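Local coordinates for protein N-acetylneuraminic acid (Sialic acid) synthetase (Leptospira borgpetersenii serovar Hardjo-bovis, PDB 6NCS) that is probably an N-acetylneuraminate (sialic acid) synthase of the NeuB family, a manganese-binding TIM-barrel enzyme of sialic acid biosynthesis, at residues Leu91-Ser96 / Ile101-Thr106; Leu34-Asp39 / Ile58-Tyr63. All coordinates share one frame; numbering follows the deposited sequence. Where two conformers were deposited one is given.

Interaction 1: residues Leu91-Ser96 / Ile101-Thr106; sequences LLKERS and ILFFAT
Phe-103 fills the angle between helix 86-98 and the strand that follows it, its ring set against Lys-93 and Leu-92, and this is a compact example of a helix packed on the next strand across an alpha-to-beta loop of a TIM barrel. The chain turns back after the helix and enters strand 102-107 running almost antiparallel to it: the axes of 91-96 and 102-106 come within 7.5 Å, their directions 154° apart. Phe-103 points at the helix, and with CG anti to the backbone N (chi1 164°) its ring extends along the helix flank. Lys-93 CB lies over one face, 4.2 Å from the ring centroid of Phe-103, in a CH-pi contact. The rest of the lysine chain crosses the aromatic side chain at about a right angle, grazes CD2 and runs on to Gln-97, where NZ finds its partner. Leu-92 approaches obliquely, its CB 3.8 Å from Phe-103 CE1, while its branched end packs into helix 40-52. Ser-96 packs against the root of the aromatic side chain, with OG 3.5 Å from Phe-103 CB. That buried hydroxyl is satisfied by its own helix: OG donates to Leu-92 O, which also takes the N-H of Ser-96 from the opposite face of its carbonyl plane. Where the chain reverses, Ile-101 N donates to Ser-96 O at 3.0 Å, a nearly straight bond of 175° at the hydrogen.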
ATOM      1  N   LEU A  91     -25.258  28.525   6.439  1.00 19.13           N
ATOM      2  CA  LEU A  91     -26.290  27.610   5.957  1.00 21.57           C
ATOM      3  C   LEU A  91     -25.708  26.246   5.599  1.00 19.73           C
ATOM      4  O   LEU A  91     -26.330  25.213   5.863  1.00 21.49           O
ATOM      5  CB  LEU A  91     -26.995  28.212   4.748  1.00 25.20           C
ATOM      6  CG  LEU A  91     -27.850  29.440   5.043  1.00 32.33           C
ATOM      7  CD1 LEU A  91     -28.317  30.092   3.750  1.00 31.89           C
ATOM      8  CD2 LEU A  91     -29.025  29.017   5.903  1.00 27.79           C
ATOM      9  N   LEU A  92     -24.522  26.223   4.985  1.00 16.09           N
ATOM     10  CA  LEU A  92     -23.882  24.951   4.658  1.00 14.73           C
ATOM     11  C   LEU A  92     -23.450  24.200   5.913  1.00 18.88           C
ATOM     12  O   LEU A  92     -23.602  22.975   5.993  1.00 17.81           O
ATOM     13  CB  LEU A  92     -22.684  25.179   3.742  1.00 16.10           C
ATOM     14  CG  LEU A  92     -23.028  25.791   2.376  1.00 16.98           C
ATOM     15  CD1 LEU A  92     -21.744  26.081   1.594  1.00 17.82           C
ATOM     16  CD2 LEU A  92     -23.946  24.878   1.578  1.00 20.66           C
ATOM     17  N   LYS A  93     -22.912  24.911   6.905  1.00 17.93           N
ATOM     18  CA  LYS A  93     -22.558  24.258   8.161  1.00 17.97           C
ATOM     19  C   LYS A  93     -23.795  23.682   8.850  1.00 20.01           C
ATOM     20  O   LYS A  93     -23.748  22.580   9.418  1.00 16.61           O
ATOM     21  CB  LYS A  93     -21.836  25.251   9.073  1.00 18.46           C
ATOM     22  CG  LYS A  93     -21.311  24.658  10.372  1.00 19.34           C
ATOM     23  CD  LYS A  93     -20.334  25.625  11.037  1.00 28.31           C
ATOM     24  CE  LYS A  93     -19.887  25.134  12.412  1.00 34.03           C
ATOM     25  NZ  LYS A  93     -20.962  25.246  13.426  1.00 32.73           N
ATOM     26  N   GLU A  94     -24.915  24.405   8.789  1.00 21.75           N
ATOM     27  CA  GLU A  94     -26.136  23.941   9.441  0.57 22.99           C
ATOM     28  C   GLU A  94     -26.672  22.682   8.772  1.00 23.13           C
ATOM     29  O   GLU A  94     -27.060  21.724   9.455  1.00 19.19           O
ATOM     30  CB  GLU A  94     -27.188  25.050   9.426  0.57 22.50           C
ATOM     31  CG  GLU A  94     -28.627  24.559   9.580  0.57 31.86           C
ATOM     32  CD  GLU A  94     -29.654  25.675   9.429  0.57 35.25           C
ATOM     33  OE1 GLU A  94     -30.026  26.290  10.451  0.57 35.12           O
ATOM     34  OE2 GLU A  94     -30.083  25.942   8.285  0.57 29.87           O
ATOM     35  N   ARG A  95     -26.704  22.663   7.440  1.00 20.93           N
ATOM     36  CA  ARG A  95     -27.150  21.465   6.732  1.00 23.64           C
ATOM     37  C   ARG A  95     -26.225  20.291   7.016  1.00 19.83           C
ATOM     38  O   ARG A  95     -26.682  19.149   7.167  1.00 20.75           O
ATOM     39  CB  ARG A  95     -27.221  21.723   5.226  1.00 22.46           C
ATOM     40  CG  ARG A  95     -27.532  20.469   4.396  1.00 19.58           C
ATOM     41  CD  ARG A  95     -28.969  19.997   4.591  1.00 33.14           C
ATOM     42  NE  ARG A  95     -29.901  21.002   4.113  1.00 35.65           N
ATOM     43  CZ  ARG A  95     -30.315  21.103   2.854  1.00 37.03           C
ATOM     44  NH1 ARG A  95     -29.897  20.237   1.945  1.00 31.63           N
ATOM     45  NH2 ARG A  95     -31.154  22.070   2.505  1.00 37.14           N
ATOM     46  N   SER A  96     -24.919  20.554   7.099  1.00 15.95           N
ATOM     47  CA  SER A  96     -23.968  19.488   7.401  1.00 16.83           C
ATOM     48  C   SER A  96     -24.235  18.886   8.778  1.00 18.96           C
ATOM     49  O   SER A  96     -24.232  17.661   8.944  1.00 20.35           O
ATOM     50  CB  SER A  96     -22.539  20.020   7.301  1.00 17.95           C
ATOM     51  OG  SER A  96     -22.244  20.428   5.970  1.00 16.15           O
ATOM     52  N   ILE A 101     -22.609  15.099   8.830  1.00 16.28           N
ATOM     53  CA  ILE A 101     -21.340  15.087   8.119  1.00 17.54           C
ATOM     54  C   ILE A 101     -20.586  16.330   8.566  1.00 16.09           C
ATOM     55  O   ILE A 101     -21.199  17.364   8.851  1.00 18.54           O
ATOM     56  CB  ILE A 101     -21.527  15.031   6.582  1.00 14.66           C
ATOM     57  CG1 ILE A 101     -20.172  14.925   5.871  1.00 13.61           C
ATOM     58  CG2 ILE A 101     -22.327  16.221   6.071  1.00 13.94           C
ATOM     59  CD1 ILE A 101     -20.270  14.548   4.386  1.00 13.92           C
ATOM     60  N   LEU A 102     -19.272  16.216   8.716  1.00 14.94           N
ATOM     61  CA  LEU A 102     -18.498  17.360   9.190  1.00 12.77           C
ATOM     62  C   LEU A 102     -18.328  18.396   8.076  1.00 17.29           C
ATOM     63  O   LEU A 102     -18.009  18.048   6.941  1.00 17.17           O
ATOM     64  CB  LEU A 102     -17.142  16.891   9.712  1.00 15.99           C
ATOM     65  CG  LEU A 102     -16.202  17.936  10.312  1.00 32.84           C
ATOM     66  CD1 LEU A 102     -16.960  18.917  11.191  1.00 46.98           C
ATOM     67  CD2 LEU A 102     -15.131  17.222  11.121  1.00 36.96           C
ATOM     68  N   PHE A 103     -18.565  19.672   8.395  1.00 15.39           N
ATOM     69  CA  PHE A 103     -18.340  20.774   7.456  1.00 14.79           C
ATOM     70  C   PHE A 103     -17.024  21.464   7.793  1.00 19.36           C
ATOM     71  O   PHE A 103     -16.763  21.746   8.963  1.00 13.39           O
ATOM     72  CB  PHE A 103     -19.480  21.802   7.526  1.00 18.25           C
ATOM     73  CG  PHE A 103     -19.152  23.128   6.883  1.00 13.29           C
ATOM     74  CD1 PHE A 103     -19.412  23.348   5.535  1.00 16.70           C
ATOM     75  CD2 PHE A 103     -18.570  24.157   7.622  1.00 16.25           C
ATOM     76  CE1 PHE A 103     -19.110  24.561   4.941  1.00 21.55           C
ATOM     77  CE2 PHE A 103     -18.261  25.371   7.022  1.00 20.71           C
ATOM     78  CZ  PHE A 103     -18.528  25.567   5.689  1.00 22.70           C
ATOM     79  N   PHE A 104     -16.201  21.750   6.782  1.00 17.09           N
ATOM     80  CA  PHE A 104     -15.106  22.702   6.977  1.00 18.69           C
ATOM     81  C   PHE A 104     -14.728  23.293   5.624  1.00 13.26           C
ATOM     82  O   PHE A 104     -15.401  23.069   4.618  1.00 13.38           O
ATOM     83  CB  PHE A 104     -13.912  22.089   7.741  1.00 14.75           C
ATOM     84  CG  PHE A 104     -13.105  21.045   6.996  1.00 17.16           C
ATOM     85  CD1 PHE A 104     -13.663  19.832   6.598  1.00 17.10           C
ATOM     86  CD2 PHE A 104     -11.740  21.233   6.803  1.00 13.12           C
ATOM     87  CE1 PHE A 104     -12.882  18.865   5.953  1.00 20.41           C
ATOM     88  CE2 PHE A 104     -10.959  20.264   6.183  1.00 12.98           C
ATOM     89  CZ  PHE A 104     -11.531  19.088   5.750  1.00 15.91           C
ATOM     90  N   ALA A 105     -13.684  24.116   5.617  1.00 15.89           N
ATOM     91  CA  ALA A 105     -13.341  24.811   4.390  1.00 19.01           C
ATOM     92  C   ALA A 105     -11.865  25.169   4.387  1.00 13.37           C
ATOM     93  O   ALA A 105     -11.187  25.136   5.419  1.00 16.90           O
ATOM     94  CB  ALA A 105     -14.184  26.081   4.201  1.00 21.83           C
ATOM     95  N   THR A 106     -11.386  25.505   3.199  1.00 15.37           N
ATOM     96  CA  THR A 106     -10.027  25.979   3.003  1.00 14.11           C
ATOM     97  C   THR A 106     -10.059  27.491   2.935  1.00 14.10           C
ATOM     98  O   THR A 106     -10.581  28.028   1.955  1.00 14.92           O
ATOM     99  CB  THR A 106      -9.462  25.414   1.707  1.00 20.29           C
ATOM    100  OG1 THR A 106      -9.468  23.988   1.781  1.00 18.92           O
ATOM    101  CG2 THR A 106      -8.048  25.914   1.467  1.00 18.42           C
TER

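Interaction 2: residues Leu34-Asp39 / Ile58-Tyr63; sequences LNHGGD and IKFQAY
Leu-34 and His-36 reach strand 57-62 from two overlapping turns, type I from Leu-34 to Gly-37 and type I' from His-36 to Asp-39, the closest CA pair, Leu-34 and Gln-61, lying 6.8 Å apart. This is the beta-to-alpha loop of the first beta-alpha-beta unit of a TIM barrel, folded against the C-terminal end of the next strand. Leu-34 crosses the extended Gln-61 side chain at about a right angle, its CG 3.5 Å from Gln-61 OE1. The amide is held at both ends, OE1 by Arg-68 and NE2 by Glu-31, and the Gln-61 side chain comes to about 6 Å from the manganese ion, nearest atoms. Tyr-63 and Leu-34 approach each other from opposite directions: Leu-34 CD2 sits 3.4 Å from Tyr-63 CE1, a tight contact, while the phenol oxygen is bonded to Val-79 O. His-36 places its CG between backbone N and carbonyl carbon (chi1 50°), swinging the ring toward the strand. Its CD2 comes to the edge of the Phe-60 ring, 3.8 Å from CD1, with the planes inclined at 36°. Both ring nitrogens are engaged, which fixes the rotation of the imidazole. His-36 ND1 accepts from Gly-38 N at 2.9 Å, close to the ring plane. NE2 is hydrogen-bonded to a water that accepts from Gln-61 N at 2.8 Å, bridging loop and strand.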
ATOM      1  N   LEU A  34     -14.926  24.214  -5.739  1.00 15.98           N
ATOM      2  CA  LEU A  34     -15.686  25.244  -6.435  1.00 17.33           C
ATOM      3  C   LEU A  34     -16.734  24.656  -7.369  1.00 19.06           C
ATOM      4  O   LEU A  34     -17.341  25.394  -8.150  1.00 18.79           O
ATOM      5  CB  LEU A  34     -14.737  26.149  -7.218  1.00 23.03           C
ATOM      6  CG  LEU A  34     -13.712  26.875  -6.342  1.00 26.97           C
ATOM      7  CD1 LEU A  34     -12.962  27.913  -7.145  1.00 30.70           C
ATOM      8  CD2 LEU A  34     -14.400  27.518  -5.157  1.00 23.75           C
ATOM      9  N   ASN A  35     -16.965  23.342  -7.300  1.00 17.28           N
ATOM     10  CA  ASN A  35     -17.774  22.665  -8.311  1.00 17.69           C
ATOM     11  C   ASN A  35     -19.240  23.085  -8.273  1.00 18.34           C
ATOM     12  O   ASN A  35     -19.939  22.950  -9.287  1.00 19.86           O
ATOM     13  CB  ASN A  35     -17.620  21.145  -8.139  1.00 16.90           C
ATOM     14  CG  ASN A  35     -18.387  20.359  -9.173  1.00 19.15           C
ATOM     15  OD1 ASN A  35     -19.485  19.880  -8.910  1.00 23.36           O
ATOM     16  ND2 ASN A  35     -17.813  20.223 -10.360  1.00 18.58           N
ATOM     17  N   HIS A  36     -19.712  23.646  -7.156  1.00 18.75           N
ATOM     18  CA  HIS A  36     -21.080  24.153  -7.088  1.00 20.46           C
ATOM     19  C   HIS A  36     -21.275  25.435  -7.893  1.00 21.03           C
ATOM     20  O   HIS A  36     -22.418  25.834  -8.133  1.00 21.01           O
ATOM     21  CB  HIS A  36     -21.457  24.411  -5.632  1.00 20.96           C
ATOM     22  CG  HIS A  36     -20.431  25.214  -4.899  1.00 17.69           C
ATOM     23  ND1 HIS A  36     -20.230  26.556  -5.141  1.00 19.37           N
ATOM     24  CD2 HIS A  36     -19.504  24.853  -3.981  1.00 16.50           C
ATOM     25  CE1 HIS A  36     -19.249  26.999  -4.374  1.00 23.56           C
ATOM     26  NE2 HIS A  36     -18.792  25.985  -3.659  1.00 19.09           N
ATOM     27  N   GLY A  37     -20.193  26.102  -8.289  1.00 23.15           N
ATOM     28  CA  GLY A  37     -20.329  27.279  -9.122  1.00 21.77           C
ATOM     29  C   GLY A  37     -20.966  28.474  -8.455  1.00 22.25           C
ATOM     30  O   GLY A  37     -21.381  29.410  -9.148  1.00 23.72           O
ATOM     31  N   GLY A  38     -21.049  28.480  -7.128  1.00 22.05           N
ATOM     32  CA  GLY A  38     -21.736  29.530  -6.407  1.00 24.10           C
ATOM     33  C   GLY A  38     -23.227  29.330  -6.273  1.00 25.48           C
ATOM     34  O   GLY A  38     -23.916  30.234  -5.779  1.00 24.64           O
ATOM     35  N   ASP A  39     -23.751  28.196  -6.732  1.00 24.10           N
ATOM     36  CA  ASP A  39     -25.165  27.859  -6.601  1.00 23.91           C
ATOM     37  C   ASP A  39     -25.372  27.296  -5.203  1.00 25.96           C
ATOM     38  O   ASP A  39     -24.905  26.197  -4.907  1.00 22.88           O
ATOM     39  CB  ASP A  39     -25.558  26.851  -7.681  1.00 26.03           C
ATOM     40  CG  ASP A  39     -27.037  26.476  -7.651  1.00 33.76           C
ATOM     41  OD1 ASP A  39     -27.700  26.599  -6.598  1.00 31.44           O
ATOM     42  OD2 ASP A  39     -27.537  26.029  -8.702  1.00 33.80           O
ATOM     43  N   ILE A  58     -17.286  17.116   4.399  1.00 12.16           N
ATOM     44  CA  ILE A  58     -17.344  17.808   3.115  1.00 13.66           C
ATOM     45  C   ILE A  58     -16.683  19.174   3.278  1.00 12.27           C
ATOM     46  O   ILE A  58     -16.893  19.868   4.281  1.00 16.38           O
ATOM     47  CB  ILE A  58     -18.790  17.913   2.575  1.00 12.50           C
ATOM     48  CG1 ILE A  58     -18.815  18.569   1.195  1.00 13.06           C
ATOM     49  CG2 ILE A  58     -19.718  18.641   3.574  1.00 15.82           C
ATOM     50  CD1 ILE A  58     -20.132  18.411   0.450  1.00 15.96           C
ATOM     51  N   LYS A  59     -15.851  19.536   2.299  1.00 12.71           N
ATOM     52  CA  LYS A  59     -14.971  20.691   2.391  1.00 14.09           C
ATOM     53  C   LYS A  59     -15.297  21.686   1.280  1.00 15.13           C
ATOM     54  O   LYS A  59     -15.534  21.292   0.134  1.00 15.56           O
ATOM     55  CB  LYS A  59     -13.499  20.259   2.291  1.00 13.34           C
ATOM     56  CG  LYS A  59     -12.506  21.343   2.670  1.00 18.07           C
ATOM     57  CD  LYS A  59     -11.071  20.884   2.409  1.00 17.17           C
ATOM     58  CE  LYS A  59     -10.764  20.988   0.936  1.00 23.39           C
ATOM     59  NZ  LYS A  59     -11.202  22.358   0.498  1.00 29.35           N
ATOM     60  N   PHE A  60     -15.302  22.974   1.626  1.00 13.53           N
ATOM     61  CA  PHE A  60     -15.552  24.063   0.684  1.00 15.03           C
ATOM     62  C   PHE A  60     -14.319  24.971   0.649  1.00 23.26           C
ATOM     63  O   PHE A  60     -13.307  24.692   1.294  1.00 19.68           O
ATOM     64  CB  PHE A  60     -16.850  24.807   1.062  1.00 14.09           C
ATOM     65  CG  PHE A  60     -18.103  23.979   0.845  1.00 14.07           C
ATOM     66  CD1 PHE A  60     -18.811  24.065  -0.344  1.00 16.40           C
ATOM     67  CD2 PHE A  60     -18.548  23.093   1.820  1.00 21.82           C
ATOM     68  CE1 PHE A  60     -19.955  23.286  -0.562  1.00 19.28           C
ATOM     69  CE2 PHE A  60     -19.687  22.311   1.616  1.00 16.70           C
ATOM     70  CZ  PHE A  60     -20.394  22.413   0.425  1.00 19.39           C
ATOM     71  N   GLN A  61     -14.373  26.035  -0.151  1.00 15.81           N
ATOM     72  CA  GLN A  61     -13.255  26.968  -0.281  1.00 18.77           C
ATOM     73  C   GLN A  61     -13.733  28.377   0.030  1.00 19.43           C
ATOM     74  O   GLN A  61     -14.764  28.811  -0.495  1.00 19.57           O
ATOM     75  CB  GLN A  61     -12.633  26.929  -1.683  1.00 16.51           C
ATOM     76  CG  GLN A  61     -11.964  25.583  -1.979  1.00 16.88           C
ATOM     77  CD  GLN A  61     -11.350  25.501  -3.362  1.00 20.70           C
ATOM     78  OE1 GLN A  61     -11.153  26.508  -4.037  1.00 21.65           O
ATOM     79  NE2 GLN A  61     -11.063  24.277  -3.801  1.00 20.03           N
ATOM     80  N   ALA A  62     -12.970  29.085   0.863  1.00 16.09           N
ATOM     81  CA  ALA A  62     -13.304  30.431   1.329  1.00 16.89           C
ATOM     82  C   ALA A  62     -12.208  31.383   0.863  1.00 20.57           C
ATOM     83  O   ALA A  62     -11.092  31.366   1.398  1.00 17.61           O
ATOM     84  CB  ALA A  62     -13.446  30.455   2.853  1.00 17.23           C
ATOM     85  N   TYR A  63     -12.519  32.218  -0.131  1.00 18.55           N
ATOM     86  CA  TYR A  63     -11.465  32.964  -0.804  1.00 19.39           C
ATOM     87  C   TYR A  63     -12.034  34.241  -1.394  1.00 20.69           C
ATOM     88  O   TYR A  63     -13.248  34.380  -1.577  1.00 20.90           O
ATOM     89  CB  TYR A  63     -10.820  32.138  -1.929  1.00 19.13           C
ATOM     90  CG  TYR A  63     -11.826  31.810  -3.003  1.00 21.88           C
ATOM     91  CD1 TYR A  63     -12.745  30.784  -2.824  1.00 20.90           C
ATOM     92  CD2 TYR A  63     -11.891  32.554  -4.175  1.00 20.94           C
ATOM     93  CE1 TYR A  63     -13.703  30.510  -3.789  1.00 18.83           C
ATOM     94  CE2 TYR A  63     -12.839  32.283  -5.143  1.00 22.67           C
ATOM     95  CZ  TYR A  63     -13.737  31.256  -4.945  1.00 19.92           C
ATOM     96  OH  TYR A  63     -14.684  30.987  -5.905  1.00 23.09           O
TER
HETATM   97  O   HOH W   1     -16.495  26.490  -1.936  1.00 23.96           O

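Along the chain interaction 2 closes before interaction 1 opens, and their centres lie 11 Å apart on one side of the barrel. They meet through strands 57-62 and 102-107, parallel neighbours in the sheet: Ile-58 N lies 2.8 Å from Leu-102 O, a probable hydrogen bond. On the outer side of the strands, Phe-103 CE1 packs 3.5 Å from Phe-60 CD2, joining the two contacts under helix 86-98. On the inner side, Thr-106 OG1 and Lys-59 NZ bond to each other and to a citrate probably taken up from the crystallisation liquor. Helix packing outside and a site consistent with a ligand pocket inside are thus built by alternate residues of the same strands.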